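Side-chain contacts in Alpha/beta hydrolase fold protein (Nakamurella multipartita, PDB 4Y7D), which probably acts as a hydrolase of the alpha/beta hydrolase fold, with its substrate and reaction not established: residues A[18-23]-A[93-98]; A[46-51]-A[207-212]. All coordinates share one frame; numbering follows the deposited sequence.

Contact 1 (A[18-23]-A[93-98])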
ATOM      1  N   VAL A  18     -18.231   8.251   2.437  1.00 21.51           N
ATOM      2  CA  VAL A  18     -18.383   8.780   3.772  1.00 21.73           C
ATOM      3  C   VAL A  18     -18.155  10.271   3.728  1.00 21.57           C
ATOM      4  O   VAL A  18     -17.055  10.706   3.370  1.00 21.49           O
ATOM      5  CB  VAL A  18     -17.416   8.125   4.761  1.00 21.51           C
ATOM      6  CG1 VAL A  18     -17.579   8.725   6.164  1.00 22.28           C
ATOM      7  CG2 VAL A  18     -17.655   6.635   4.808  1.00 21.50           C
ATOM      8  N   SER A  19     -19.155  11.039   4.166  1.00 21.94           N
ATOM      9  CA  SER A  19     -18.996  12.497   4.202  1.00 23.58           C
ATOM     10  C   SER A  19     -18.356  12.909   5.504  1.00 24.32           C
ATOM     11  O   SER A  19     -18.983  12.875   6.568  1.00 23.29           O
ATOM     12  CB  SER A  19     -20.287  13.268   4.097  1.00 25.62           C
ATOM     13  OG  SER A  19     -20.916  13.005   2.879  1.00 29.98           O
ATOM     14  N   THR A  20     -17.138  13.391   5.400  1.00 23.66           N
ATOM     15  CA  THR A  20     -16.353  13.817   6.569  1.00 23.94           C
ATOM     16  C   THR A  20     -16.265  15.345   6.603  1.00 23.66           C
ATOM     17  O   THR A  20     -16.542  16.032   5.635  1.00 23.00           O
ATOM     18  CB  THR A  20     -14.914  13.245   6.593  1.00 23.16           C
ATOM     19  OG1 THR A  20     -14.026  14.076   5.821  1.00 23.61           O
ATOM     20  CG2 THR A  20     -14.857  11.806   6.075  1.00 23.79           C
ATOM     21  N   ALA A  21     -15.761  15.851   7.716  1.00 24.68           N
ATOM     22  CA  ALA A  21     -15.597  17.287   7.880  1.00 25.38           C
ATOM     23  C   ALA A  21     -14.546  17.805   6.907  1.00 25.45           C
ATOM     24  O   ALA A  21     -14.558  18.999   6.620  1.00 26.05           O
ATOM     25  CB  ALA A  21     -15.207  17.629   9.323  1.00 26.24           C
ATOM     26  N   ARG A  22     -13.658  16.918   6.438  1.00 24.86           N
ATOM     27  CA  ARG A  22     -12.619  17.301   5.454  1.00 25.62           C
ATOM     28  C   ARG A  22     -13.013  17.039   3.995  1.00 26.81           C
ATOM     29  O   ARG A  22     -12.220  17.334   3.071  1.00 25.76           O
ATOM     30  CB  ARG A  22     -11.325  16.608   5.792  1.00 25.93           C
ATOM     31  CG  ARG A  22     -10.720  16.993   7.147  1.00 27.00           C
ATOM     32  CD  ARG A  22     -10.153  18.404   7.174  1.00 29.50           C
ATOM     33  NE  ARG A  22      -9.109  18.565   6.151  1.00 29.89           N
ATOM     34  CZ  ARG A  22      -8.320  19.631   6.069  1.00 33.56           C
ATOM     35  NH1 ARG A  22      -8.472  20.649   6.936  1.00 35.08           N
ATOM     36  NH2 ARG A  22      -7.378  19.694   5.107  1.00 34.48           N
ATOM     37  N   GLY A  23     -14.221  16.524   3.774  1.00 24.68           N
ATOM     38  CA  GLY A  23     -14.741  16.203   2.436  1.00 25.46           C
ATOM     39  C   GLY A  23     -15.176  14.758   2.329  1.00 24.57           C
ATOM     40  O   GLY A  23     -15.031  13.968   3.261  1.00 23.25           O
ATOM     41  N   PHE A  93     -12.254   8.698  10.618  1.00 19.66           N
ATOM     42  CA  PHE A  93     -12.425   8.004  11.886  1.00 20.02           C
ATOM     43  C   PHE A  93     -13.521   8.726  12.682  1.00 20.04           C
ATOM     44  O   PHE A  93     -14.413   8.118  13.243  1.00 21.38           O
ATOM     45  CB  PHE A  93     -11.110   8.052  12.683  1.00 20.16           C
ATOM     46  CG  PHE A  93      -9.992   7.132  12.164  1.00 19.53           C
ATOM     47  CD1 PHE A  93     -10.123   6.342  11.030  1.00 19.34           C
ATOM     48  CD2 PHE A  93      -8.779   7.081  12.856  1.00 20.65           C
ATOM     49  CE1 PHE A  93      -9.056   5.552  10.588  1.00 19.44           C
ATOM     50  CE2 PHE A  93      -7.726   6.295  12.453  1.00 20.81           C
ATOM     51  CZ  PHE A  93      -7.846   5.524  11.283  1.00 19.83           C
ATOM     52  N   ASP A  94     -13.483  10.055  12.691  1.00 21.12           N
ATOM     53  CA  ASP A  94     -14.547  10.826  13.372  1.00 21.16           C
ATOM     54  C   ASP A  94     -15.938  10.462  12.793  1.00 21.31           C
ATOM     55  O   ASP A  94     -16.917  10.246  13.548  1.00 20.20           O
ATOM     56  CB  ASP A  94     -14.375  12.343  13.203  1.00 22.22           C
ATOM     57  CG  ASP A  94     -13.197  12.926  13.965  1.00 23.37           C
ATOM     58  OD1 ASP A  94     -12.593  12.234  14.787  1.00 22.21           O
ATOM     59  OD2 ASP A  94     -12.899  14.124  13.721  1.00 23.50           O
ATOM     60  N   ALA A  95     -16.025  10.399  11.461  1.00 20.11           N
ATOM     61  CA  ALA A  95     -17.269  10.075  10.785  1.00 20.72           C
ATOM     62  C   ALA A  95     -17.771   8.636  11.011  1.00 20.36           C
ATOM     63  O   ALA A  95     -18.959   8.362  10.827  1.00 21.08           O
ATOM     64  CB  ALA A  95     -17.202  10.402   9.293  1.00 20.48           C
ATOM     65  N   LEU A  96     -16.864   7.739  11.403  1.00 20.67           N
ATOM     66  CA  LEU A  96     -17.215   6.389  11.814  1.00 22.05           C
ATOM     67  C   LEU A  96     -17.364   6.258  13.303  1.00 22.90           C
ATOM     68  O   LEU A  96     -17.623   5.170  13.744  1.00 24.29           O
ATOM     69  CB  LEU A  96     -16.171   5.380  11.325  1.00 21.29           C
ATOM     70  CG  LEU A  96     -15.928   5.403   9.797  1.00 21.60           C
ATOM     71  CD1 LEU A  96     -14.766   4.487   9.438  1.00 21.30           C
ATOM     72  CD2 LEU A  96     -17.190   5.030   9.055  1.00 21.85           C
ATOM     73  N   GLY A  97     -17.247   7.345  14.068  1.00 22.95           N
ATOM     74  CA  GLY A  97     -17.345   7.276  15.525  1.00 23.89           C
ATOM     75  C   GLY A  97     -16.232   6.499  16.177  1.00 24.08           C
ATOM     76  O   GLY A  97     -16.423   5.887  17.241  1.00 25.82           O
ATOM     77  N   LEU A  98     -15.079   6.488  15.538  1.00 23.76           N
ATOM     78  CA  LEU A  98     -13.951   5.631  15.886  1.00 24.23           C
ATOM     79  C   LEU A  98     -12.838   6.425  16.553  1.00 23.92           C
ATOM     80  O   LEU A  98     -12.339   7.405  15.978  1.00 23.72           O
ATOM     81  CB  LEU A  98     -13.459   4.939  14.612  1.00 25.25           C
ATOM     82  CG  LEU A  98     -12.388   3.907  14.740  1.00 26.28           C
ATOM     83  CD1 LEU A  98     -12.853   2.762  15.573  1.00 28.54           C
ATOM     84  CD2 LEU A  98     -12.016   3.446  13.341  1.00 27.69           C
TER

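Contact 2 (A[46-51]-A[207-212])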
ATOM      1  N   HIS A  46      -9.340   1.162  -4.011  1.00 19.69           N
ATOM      2  CA  HIS A  46      -9.866   0.176  -3.061  1.00 20.25           C
ATOM      3  C   HIS A  46      -9.671  -1.272  -3.524  1.00 20.35           C
ATOM      4  O   HIS A  46      -9.732  -2.191  -2.740  1.00 19.47           O
ATOM      5  CB  HIS A  46     -11.342   0.476  -2.755  1.00 21.40           C
ATOM      6  CG  HIS A  46     -12.237   0.334  -3.947  1.00 23.56           C
ATOM      7  ND1 HIS A  46     -12.671   1.413  -4.676  1.00 24.73           N
ATOM      8  CD2 HIS A  46     -12.746  -0.768  -4.564  1.00 25.60           C
ATOM      9  CE1 HIS A  46     -13.394   0.986  -5.706  1.00 27.95           C
ATOM     10  NE2 HIS A  46     -13.458  -0.338  -5.648  1.00 27.33           N
ATOM     11  N   ASP A  47      -9.489  -1.491  -4.817  1.00 20.71           N
ATOM     12  CA  ASP A  47      -9.166  -2.839  -5.298  1.00 22.31           C
ATOM     13  C   ASP A  47      -7.827  -3.336  -4.766  1.00 21.99           C
ATOM     14  O   ASP A  47      -7.750  -4.441  -4.239  1.00 22.07           O
ATOM     15  CB  ASP A  47      -9.247  -2.946  -6.820  1.00 23.74           C
ATOM     16  CG  ASP A  47      -8.356  -1.910  -7.573  1.00 24.89           C
ATOM     17  OD1 ASP A  47      -7.901  -0.827  -7.066  1.00 23.44           O
ATOM     18  OD2 ASP A  47      -8.102  -2.222  -8.763  1.00 28.62           O
ATOM     19  N   ALA A  48      -6.798  -2.498  -4.895  1.00 20.96           N
ATOM     20  CA  ALA A  48      -5.483  -2.799  -4.320  1.00 20.27           C
ATOM     21  C   ALA A  48      -5.591  -2.933  -2.827  1.00 19.50           C
ATOM     22  O   ALA A  48      -5.024  -3.843  -2.239  1.00 19.08           O
ATOM     23  CB  ALA A  48      -4.475  -1.709  -4.663  1.00 20.86           C
ATOM     24  N   GLY A  49      -6.270  -1.987  -2.193  1.00 19.44           N
ATOM     25  CA  GLY A  49      -6.427  -2.032  -0.741  1.00 19.09           C
ATOM     26  C   GLY A  49      -7.102  -3.300  -0.247  1.00 18.74           C
ATOM     27  O   GLY A  49      -6.696  -3.862   0.758  1.00 18.77           O
ATOM     28  N   LEU A  50      -8.142  -3.751  -0.922  1.00 19.64           N
ATOM     29  CA  LEU A  50      -8.792  -4.965  -0.482  1.00 19.99           C
ATOM     30  C   LEU A  50      -7.884  -6.177  -0.613  1.00 19.91           C
ATOM     31  O   LEU A  50      -7.963  -7.115   0.204  1.00 20.05           O
ATOM     32  CB  LEU A  50     -10.082  -5.201  -1.302  1.00 20.79           C
ATOM     33  CG  LEU A  50     -11.278  -4.349  -0.909  1.00 22.77           C
ATOM     34  CD1 LEU A  50     -12.386  -4.365  -1.963  1.00 25.03           C
ATOM     35  CD2 LEU A  50     -11.853  -4.831   0.428  1.00 22.58           C
ATOM     36  N   ALA A  51      -7.065  -6.197  -1.647  1.00 19.78           N
ATOM     37  CA  ALA A  51      -6.112  -7.282  -1.839  1.00 19.99           C
ATOM     38  C   ALA A  51      -5.071  -7.268  -0.713  1.00 20.31           C
ATOM     39  O   ALA A  51      -4.769  -8.309  -0.111  1.00 18.80           O
ATOM     40  CB  ALA A  51      -5.422  -7.155  -3.198  1.00 20.78           C
ATOM     41  N   ALA A 207      -1.115  -6.184 -10.024  1.00 23.00           N
ATOM     42  CA  ALA A 207      -0.603  -5.887 -11.396  1.00 23.09           C
ATOM     43  C   ALA A 207      -1.563  -5.006 -12.208  1.00 23.75           C
ATOM     44  O   ALA A 207      -1.161  -4.022 -12.866  1.00 24.78           O
ATOM     45  CB  ALA A 207      -0.291  -7.183 -12.129  1.00 23.96           C
ATOM     46  N   VAL A 208      -2.838  -5.336 -12.175  1.00 23.44           N
ATOM     47  CA  VAL A 208      -3.848  -4.534 -12.855  1.00 24.19           C
ATOM     48  C   VAL A 208      -3.961  -3.123 -12.241  1.00 23.73           C
ATOM     49  O   VAL A 208      -4.104  -2.139 -12.980  1.00 24.05           O
ATOM     50  CB  VAL A 208      -5.207  -5.266 -12.845  1.00 25.27           C
ATOM     51  CG1 VAL A 208      -6.320  -4.366 -13.359  1.00 26.66           C
ATOM     52  CG2 VAL A 208      -5.116  -6.526 -13.699  1.00 25.96           C
ATOM     53  N   SER A 209      -3.817  -3.003 -10.923  1.00 23.27           N
ATOM     54  CA  SER A 209      -3.978  -1.718 -10.261  1.00 23.06           C
ATOM     55  C   SER A 209      -2.780  -0.789 -10.464  1.00 24.61           C
ATOM     56  O   SER A 209      -2.841   0.382 -10.107  1.00 24.38           O
ATOM     57  CB  SER A 209      -4.274  -1.910  -8.765  1.00 23.63           C
ATOM     58  OG  SER A 209      -3.081  -2.234  -8.097  1.00 25.06           O
ATOM     59  N   ALA A 210      -1.703  -1.302 -11.071  1.00 23.79           N
ATOM     60  CA  ALA A 210      -0.499  -0.530 -11.299  1.00 24.93           C
ATOM     61  C   ALA A 210      -0.659   0.446 -12.434  1.00 25.51           C
ATOM     62  O   ALA A 210       0.164   1.363 -12.558  1.00 26.68           O
ATOM     63  CB  ALA A 210       0.672  -1.475 -11.556  1.00 26.70           C
ATOM     64  N   ASN A 211      -1.659   0.231 -13.290  1.00 25.13           N
ATOM     65  CA  ASN A 211      -1.899   1.118 -14.406  1.00 25.95           C
ATOM     66  C   ASN A 211      -2.580   2.369 -13.847  1.00 25.89           C
ATOM     67  O   ASN A 211      -3.583   2.271 -13.144  1.00 24.72           O
ATOM     68  CB  ASN A 211      -2.693   0.399 -15.533  1.00 27.05           C
ATOM     69  CG  ASN A 211      -3.207   1.350 -16.592  1.00 27.41           C
ATOM     70  OD1 ASN A 211      -4.070   2.170 -16.307  1.00 28.80           O
ATOM     71  ND2 ASN A 211      -2.717   1.228 -17.833  1.00 27.70           N
ATOM     72  N   HIS A 212      -2.032   3.533 -14.184  1.00 25.82           N
ATOM     73  CA  HIS A 212      -2.490   4.794 -13.619  1.00 26.90           C
ATOM     74  C   HIS A 212      -3.373   5.637 -14.552  1.00 28.37           C
ATOM     75  O   HIS A 212      -3.579   6.833 -14.325  1.00 30.81           O
ATOM     76  CB  HIS A 212      -1.328   5.610 -13.122  1.00 26.64           C
ATOM     77  CG  HIS A 212      -0.176   5.685 -14.062  1.00 28.38           C
ATOM     78  ND1 HIS A 212      -0.129   6.561 -15.131  1.00 29.98           N
ATOM     79  CD2 HIS A 212       1.005   5.028 -14.057  1.00 30.05           C
ATOM     80  CE1 HIS A 212       1.019   6.418 -15.757  1.00 30.52           C
ATOM     81  NE2 HIS A 212       1.717   5.479 -15.135  1.00 30.45           N
TER

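Contact 1 (A[18-23]-A[93-98])
The edge of the alpha/beta hydrolase sheet meets the end of a helix here. Strand 16-20 is an outermost strand, and its last residues lie against the C-terminal turn of helix 82-95. The meeting is a methyl contact. Val-18 CG1 sits 3.6 Å from Ala-95 CB. CG1 is anti to the backbone N (chi1 179°), which places this branch of the valine against the helix end. Ala-95 CB also lies 4.1 Å from Ser-19 O and 4.2 Å from Thr-20 CG2, so one methyl faces three successive residues of the strand. No hydrogen bond joins the two segments.

The Thr-20 hydroxyl is used within its own turn. This type I turn, from Thr-20 to Gly-23, links strands 16-20 and 23-31 as a beta hairpin. Thr-20 OG1 accepts from Arg-22 N at 2.9 Å, which makes an ST turn. The same hydroxyl donates to Gly-23 O at 2.8 Å, in the carbonyl plane and on a lone pair. Gly-23 O also accepts from Thr-20 N. Across the contact the helix closes in a Schellman motif, with Gly-97 at positive phi. Asp-94 OD1 has an outside partner, a salt bridge with Arg-123.

The contact is small and lies at the surface. With van der Waals touches alone between the segments, it has little directional hold.

Contact 2 (A[46-51]-A[207-212])
Ser-209 meets Asp-47 and Ala-48 where the end of helix 197-209 comes up to the first turn of helix 46-58. Helix 46-58 follows strand 35-39 in the core of the alpha/beta hydrolase fold. Helix 197-209 belongs to the helical insertion between strands 124-130 and 242-247, the usual place of the cap. The contact thus probably joins core to cap.

Along the second segment, Val-208 turns to helix 153-165, where it touches Gln-160 and Ala-163. Ser-209 carries the contact. Its CB lies 3.8 Å from Asp-47 OD2 and 4.1 Å from Asp-47 OD1, so the carboxylate approaches a carbon and not the hydroxyl. The OG is 3.7 Å from Ala-48 CB. A chi1 of 77° sets OG between the backbone N and the carbonyl carbon. There it bonds to Leu-206 O, one turn back in its own helix, and the alanine methyl lies against the oxygen. The carboxylate has its strongest partner in Arg-216, a salt bridge to OD2; OD1 also takes a weak bond of 3.0 Å from Ala-48 N.

Asn-211 follows after the helix and gives its ND2 to Leu-149 O and Thr-152 O. His-212 then stacks on Phe-220 and bonds through NE2 to Glu-142.

No hydrogen bond crosses between the two segments. The polar atoms of Asp-47 and Ser-209 have partners outside this pair, so the two meet through van der Waals contact. The Arg-216 salt bridge would probably offset the charge that the aspartate brings to this largely buried contact.

From the N terminus the chain enters contact 1 first, at edge strand 16-20. It then passes through contact 2 at residues 46-51. Contact 1 closes at 93-98, over a loop of 69 residues that contains strands 23-31, 35-39 and 62-66 and also helix 46-58. Contact 2 closes later, at 207-212, over 155 residues that are mostly helix. The two loops therefore cross; neither contains the other. Contact 1 ties the sheet edge to helix 82-95 at the surface. Contact 2 joins core helix 46-58 to helix 197-209 of the probable cap. Their centres are 24 Å apart and their nearest atoms about 11 Å, so they do not touch.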